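Local coordinates for putative uncharacterized protein PH0242 (PDB 3VU1) that is the C-terminal globular domain of an archaeal AglB-type oligosaccharyltransferase, a large, strand-rich domain that carries a bound calcium ion, at residues L20-W34 and Y38-R49. Sequence-based numbering, arbitrary orientation.
Sequences LRSNTSKYATATSWW and YWIESSLLGNRR
The backbone oxygen of W33 is gripped twice by the guanidinium of R49. NH2 of R49 makes the stronger bond to W33 O, 2.7 Å and fairly straight at 164°, arriving in the carbonyl plane on a lone pair; NE of R49 adds a weak, bent one to the same W33 O at 3.3 Å. That oxygen lies at the edge of the guanidinium, while the oxygen of S32 sits over one face, near NE but at a poor angle for bonding. R49 gets there by sending CG anti to its backbone N (chi1 165°) and then bending at chi2 and again at chi3, which runs the chain from CB near T31 past S32 to the W33 carbonyl. Its cation stands 5.8 Å from the centroid of the six-membered ring of W33, measured from R49 CZ, at most a weak attraction. NH1 turns to a salt bridge with D61.

Further back the two segments run side by side in the same direction without backbone pairing, T29, A30 and T31 facing N47, R48 and R49. CG2 of T29, anti to the backbone N, meets CB of N47, their side chains crossing at a slant. R48 folds at chi2 and slides past L20, its NH1 4.1 Å from A30 CB and 4.2 Å from L20 CD1. At the turn from S25 to A28, L44 CD1 comes to 3.4 Å from the oxygen of K26, and L44 CD2 reaches the ring edge of Y27.

Strand 30-32 is an edge strand of a four-stranded mixed sheet, parallel to strand 86-90, with T31 forming backbone hydrogen bonds with Y86 and I88. The 38-49 loop flanks it, with L64 of helix 60-69 touching R49, T31 and W33, and L17 of helix 13-23 meeting I40.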
loop_
_atom_site.group_PDB
_atom_site.type_symbol
_atom_site.label_atom_id
_atom_site.label_comp_id
_atom_site.label_asym_id
_atom_site.label_seq_id
_atom_site.Cartn_x
_atom_site.Cartn_y
_atom_site.Cartn_z
ATOM N N LEU A 20 14.366 -2.650 10.154
ATOM C CA LEU A 20 13.143 -3.320 10.576
ATOM C C LEU A 20 13.329 -4.093 11.870
ATOM O O LEU A 20 12.521 -3.938 12.779
ATOM C CB LEU A 20 12.569 -4.224 9.491
ATOM C CG LEU A 20 11.814 -3.536 8.350
ATOM C CD1 LEU A 20 11.571 -4.520 7.226
ATOM C CD2 LEU A 20 10.494 -2.934 8.778
ATOM N N ARG A 21 14.386 -4.903 11.955
ATOM C CA ARG A 21 14.731 -5.658 13.181
ATOM C C ARG A 21 14.911 -4.795 14.429
ATOM O O ARG A 21 14.625 -5.259 15.517
ATOM C CB ARG A 21 16.029 -6.472 13.015
ATOM C CG ARG A 21 15.938 -7.753 12.221
ATOM C CD ARG A 21 17.275 -8.501 12.250
ATOM N NE ARG A 21 17.456 -9.295 11.023
ATOM C CZ ARG A 21 18.256 -8.964 10.007
ATOM N NH1 ARG A 21 19.004 -7.854 10.064
ATOM N NH2 ARG A 21 18.325 -9.754 8.932
ATOM N N SER A 22 15.412 -3.567 14.277
ATOM C CA SER A 22 15.726 -2.695 15.420
ATOM C C SER A 22 14.596 -1.771 15.841
ATOM O O SER A 22 14.632 -1.265 16.943
ATOM C CB SER A 22 16.943 -1.811 15.115
ATOM O OG SER A 22 18.133 -2.577 15.044
ATOM N N ASN A 23 13.615 -1.526 14.974
ATOM C CA ASN A 23 12.650 -0.422 15.172
ATOM C C ASN A 23 11.175 -0.848 15.162
ATOM O O ASN A 23 10.301 -0.073 15.497
ATOM C CB ASN A 23 12.882 0.717 14.145
ATOM C CG ASN A 23 14.203 1.478 14.367
ATOM O OD1 ASN A 23 15.289 0.989 14.078
ATOM N ND2 ASN A 23 14.094 2.700 14.851
ATOM N N THR A 24 10.889 -2.079 14.785
ATOM C CA THR A 24 9.514 -2.512 14.695
ATOM C C THR A 24 9.300 -3.648 15.664
ATOM O O THR A 24 10.246 -4.354 16.030
ATOM C CB THR A 24 9.132 -2.961 13.257
ATOM O OG1 THR A 24 9.790 -4.186 12.914
ATOM C CG2 THR A 24 9.528 -1.922 12.237
ATOM N N SER A 25 8.050 -3.820 16.078
ATOM C CA SER A 25 7.629 -4.962 16.883
ATOM C C SER A 25 8.022 -6.291 16.242
ATOM O O SER A 25 8.074 -6.409 15.014
ATOM C CB SER A 25 6.115 -4.937 17.039
ATOM O OG SER A 25 5.629 -6.238 17.327
ATOM N N LYS A 26 8.262 -7.292 17.082
ATOM C CA LYS A 26 8.630 -8.619 16.607
ATOM C C LYS A 26 7.421 -9.325 15.990
ATOM O O LYS A 26 7.555 -10.427 15.457
ATOM C CB LYS A 26 9.239 -9.466 17.742
ATOM C CG LYS A 26 8.251 -9.856 18.841
ATOM C CD LYS A 26 8.880 -10.738 19.910
ATOM C CE LYS A 26 8.259 -10.481 21.280
ATOM N NZ LYS A 26 8.642 -11.539 22.249
ATOM N N TYR A 27 6.252 -8.683 16.069
ATOM C CA TYR A 27 5.002 -9.213 15.503
ATOM C C TYR A 27 4.530 -8.433 14.269
ATOM O O TYR A 27 3.454 -8.710 13.716
ATOM C CB TYR A 27 3.902 -9.268 16.568
ATOM C CG TYR A 27 4.277 -10.130 17.752
ATOM C CD1 TYR A 27 4.050 -9.696 19.056
ATOM C CD2 TYR A 27 4.895 -11.382 17.569
ATOM C CE1 TYR A 27 4.412 -10.477 20.145
ATOM C CE2 TYR A 27 5.260 -12.169 18.654
ATOM C CZ TYR A 27 5.015 -11.708 19.939
ATOM O OH TYR A 27 5.377 -12.478 21.026
ATOM N N ALA A 28 5.339 -7.458 13.847
ATOM C CA ALA A 28 5.042 -6.643 12.679
ATOM C C ALA A 28 5.193 -7.442 11.382
ATOM O O ALA A 28 6.031 -8.332 11.276
ATOM C CB ALA A 28 5.959 -5.443 12.655
ATOM N N THR A 29 4.378 -7.084 10.395
ATOM C CA THR A 29 4.329 -7.722 9.083
ATOM C C THR A 29 4.913 -6.805 7.998
ATOM O O THR A 29 4.425 -5.703 7.771
ATOM C CB THR A 29 2.862 -8.027 8.731
ATOM O OG1 THR A 29 2.338 -8.956 9.675
ATOM C CG2 THR A 29 2.733 -8.630 7.350
ATOM N N ALA A 30 5.957 -7.264 7.326
ATOM C CA ALA A 30 6.488 -6.548 6.172
ATOM C C ALA A 30 6.245 -7.374 4.914
ATOM O O ALA A 30 6.226 -8.608 4.979
ATOM C CB ALA A 30 7.969 -6.282 6.356
ATOM N N THR A 31 6.049 -6.709 3.781
ATOM C CA THR A 31 5.897 -7.407 2.518
ATOM C C THR A 31 6.643 -6.690 1.419
ATOM O O THR A 31 6.988 -5.514 1.565
ATOM C CB THR A 31 4.422 -7.592 2.084
ATOM O OG1 THR A 31 4.390 -8.491 0.964
ATOM C CG2 THR A 31 3.782 -6.263 1.648
ATOM N N SER A 32 6.879 -7.392 0.316
ATOM C CA SER A 32 7.575 -6.799 -0.799
ATOM C C SER A 32 7.336 -7.574 -2.078
ATOM O O SER A 32 6.815 -8.676 -2.033
ATOM C CB SER A 32 9.064 -6.719 -0.531
ATOM O OG SER A 32 9.593 -5.759 -1.436
ATOM N N TRP A 33 7.675 -6.998 -3.222
ATOM C CA TRP A 33 7.592 -7.784 -4.435
ATOM C C TRP A 33 8.626 -8.904 -4.430
ATOM O O TRP A 33 8.285 -10.083 -4.553
ATOM C CB TRP A 33 7.721 -6.933 -5.691
ATOM C CG TRP A 33 7.497 -7.791 -6.876
ATOM C CD1 TRP A 33 8.444 -8.272 -7.759
ATOM C CD2 TRP A 33 6.226 -8.394 -7.310
ATOM N NE1 TRP A 33 7.866 -9.072 -8.714
ATOM C CE2 TRP A 33 6.546 -9.196 -8.511
ATOM C CE3 TRP A 33 4.912 -8.347 -6.858
ATOM C CZ2 TRP A 33 5.577 -9.919 -9.203
ATOM C CZ3 TRP A 33 3.940 -9.063 -7.577
ATOM C CH2 TRP A 33 4.266 -9.842 -8.717
ATOM N N TRP A 34 9.893 -8.541 -4.259
ATOM C CA TRP A 34 10.998 -9.490 -4.279
ATOM C C TRP A 34 11.095 -10.223 -2.983
ATOM O O TRP A 34 10.716 -9.695 -1.947
ATOM C CB TRP A 34 12.295 -8.744 -4.537
ATOM C CG TRP A 34 13.475 -9.573 -4.969
ATOM C CD1 TRP A 34 13.479 -10.756 -5.720
ATOM C CD2 TRP A 34 14.895 -9.261 -4.746
ATOM N NE1 TRP A 34 14.770 -11.182 -5.943
ATOM C CE2 TRP A 34 15.662 -10.338 -5.394
ATOM C CE3 TRP A 34 15.587 -8.228 -4.107
ATOM C CZ2 TRP A 34 17.054 -10.361 -5.383
ATOM C CZ3 TRP A 34 16.992 -8.275 -4.090
ATOM C CH2 TRP A 34 17.705 -9.321 -4.719
ATOM N N TYR A 38 14.412 -14.505 2.227
ATOM C CA TYR A 38 13.709 -15.795 2.311
ATOM C C TYR A 38 14.402 -16.811 3.196
ATOM O O TYR A 38 13.811 -17.814 3.567
ATOM C CB TYR A 38 13.524 -16.400 0.926
ATOM C CG TYR A 38 14.839 -16.663 0.170
ATOM C CD1 TYR A 38 15.337 -15.737 -0.754
ATOM C CD2 TYR A 38 15.570 -17.842 0.367
ATOM C CE1 TYR A 38 16.515 -15.989 -1.446
ATOM C CE2 TYR A 38 16.746 -18.083 -0.316
ATOM C CZ TYR A 38 17.202 -17.166 -1.214
ATOM O OH TYR A 38 18.348 -17.408 -1.886
ATOM N N TRP A 39 15.660 -16.557 3.523
ATOM C CA TRP A 39 16.482 -17.512 4.255
ATOM C C TRP A 39 16.487 -17.211 5.706
ATOM O O TRP A 39 17.021 -18.002 6.487
ATOM C CB TRP A 39 17.925 -17.449 3.762
ATOM C CG TRP A 39 18.499 -16.066 3.850
ATOM C CD1 TRP A 39 19.105 -15.488 4.944
ATOM C CD2 TRP A 39 18.507 -15.024 2.806
ATOM N NE1 TRP A 39 19.489 -14.194 4.658
ATOM C CE2 TRP A 39 19.154 -13.856 3.397
ATOM C CE3 TRP A 39 18.076 -14.953 1.491
ATOM C CZ2 TRP A 39 19.346 -12.685 2.690
ATOM C CZ3 TRP A 39 18.282 -13.760 0.777
ATOM C CH2 TRP A 39 18.893 -12.659 1.370
ATOM N N ILE A 40 15.946 -16.047 6.087
ATOM C CA ILE A 40 15.897 -15.645 7.496
ATOM C C ILE A 40 14.944 -16.546 8.300
ATOM O O ILE A 40 13.792 -16.733 7.928
ATOM C CB ILE A 40 15.545 -14.145 7.643
ATOM C CG1 ILE A 40 16.657 -13.305 7.019
ATOM C CG2 ILE A 40 15.359 -13.763 9.104
ATOM C CD1 ILE A 40 16.208 -11.915 6.618
ATOM N N GLU A 41 15.449 -17.108 9.389
ATOM C CA GLU A 41 14.681 -18.009 10.254
ATOM C C GLU A 41 13.857 -17.284 11.345
ATOM O O GLU A 41 14.349 -16.393 12.012
ATOM C CB GLU A 41 15.624 -19.065 10.848
ATOM C CG GLU A 41 16.027 -20.103 9.809
ATOM C CD GLU A 41 17.054 -21.116 10.291
ATOM O OE1 GLU A 41 16.716 -22.328 10.324
ATOM O OE2 GLU A 41 18.195 -20.719 10.619
ATOM N N SER A 42 12.591 -17.655 11.492
ATOM C CA SER A 42 11.709 -17.106 12.534
ATOM C C SER A 42 10.907 -18.255 13.155
ATOM O O SER A 42 10.756 -19.318 12.533
ATOM C CB SER A 42 10.718 -16.059 11.960
ATOM O OG SER A 42 11.366 -14.925 11.411
ATOM N N SER A 43 10.397 -18.033 14.374
ATOM C CA SER A 43 9.326 -18.861 14.952
ATOM C C SER A 43 8.000 -18.545 14.254
ATOM O O SER A 43 7.085 -19.380 14.223
ATOM C CB SER A 43 9.180 -18.583 16.442
ATOM O OG SER A 43 10.399 -18.819 17.097
ATOM N N LEU A 44 7.927 -17.333 13.691
ATOM C CA LEU A 44 6.739 -16.803 13.026
ATOM C C LEU A 44 6.355 -17.543 11.736
ATOM O O LEU A 44 7.134 -17.596 10.779
ATOM C CB LEU A 44 6.933 -15.313 12.728
ATOM C CG LEU A 44 7.676 -14.464 13.762
ATOM C CD1 LEU A 44 7.809 -13.044 13.230
ATOM C CD2 LEU A 44 6.992 -14.489 15.126
ATOM N N LEU A 45 5.150 -18.118 11.739
ATOM C CA LEU A 45 4.527 -18.724 10.551
ATOM C C LEU A 45 3.617 -17.696 9.862
ATOM O O LEU A 45 2.782 -18.051 9.028
ATOM C CB LEU A 45 3.724 -19.994 10.918
ATOM C CG LEU A 45 4.364 -21.394 10.943
ATOM C CD1 LEU A 45 5.229 -21.647 12.178
ATOM C CD2 LEU A 45 3.288 -22.471 10.830
ATOM N N GLY A 46 3.779 -16.424 10.227
ATOM C CA GLY A 46 3.005 -15.330 9.647
ATOM C C GLY A 46 3.715 -14.697 8.464
ATOM O O GLY A 46 4.512 -15.353 7.782
ATOM N N ASN A 47 3.436 -13.414 8.230
ATOM C CA ASN A 47 3.933 -12.726 7.037
ATOM C C ASN A 47 5.295 -12.031 7.206
ATOM O O ASN A 47 5.441 -11.066 7.973
ATOM C CB ASN A 47 2.903 -11.720 6.465
ATOM C CG ASN A 47 1.477 -12.266 6.393
ATOM O OD1 ASN A 47 1.172 -13.356 6.877
ATOM N ND2 ASN A 47 0.589 -11.481 5.790
ATOM N N ARG A 48 6.284 -12.547 6.482
ATOM C CA ARG A 48 7.474 -11.781 6.153
ATOM C C ARG A 48 7.724 -11.857 4.651
ATOM O O ARG A 48 8.810 -11.499 4.200
ATOM C CB ARG A 48 8.700 -12.240 6.962
ATOM C CG ARG A 48 8.762 -11.708 8.399
ATOM C CD ARG A 48 8.499 -10.201 8.481
ATOM N NE ARG A 48 9.178 -9.576 9.620
ATOM C CZ ARG A 48 10.238 -8.769 9.528
ATOM N NH1 ARG A 48 10.751 -8.460 8.343
ATOM N NH2 ARG A 48 10.790 -8.262 10.625
ATOM N N ARG A 49 6.700 -12.284 3.890
ATOM C CA ARG A 49 6.789 -12.570 2.430
ATOM C C ARG A 49 7.578 -13.871 2.124
ATOM O O ARG A 49 7.121 -14.750 1.380
ATOM C CB ARG A 49 7.331 -11.349 1.634
ATOM C CG ARG A 49 7.806 -11.596 0.193
ATOM C CD ARG A 49 6.713 -12.175 -0.701
ATOM N NE ARG A 49 6.814 -11.767 -2.100
ATOM C CZ ARG A 49 5.856 -11.955 -3.022
ATOM N NH1 ARG A 49 4.695 -12.547 -2.721
ATOM N NH2 ARG A 49 6.047 -11.542 -4.268
#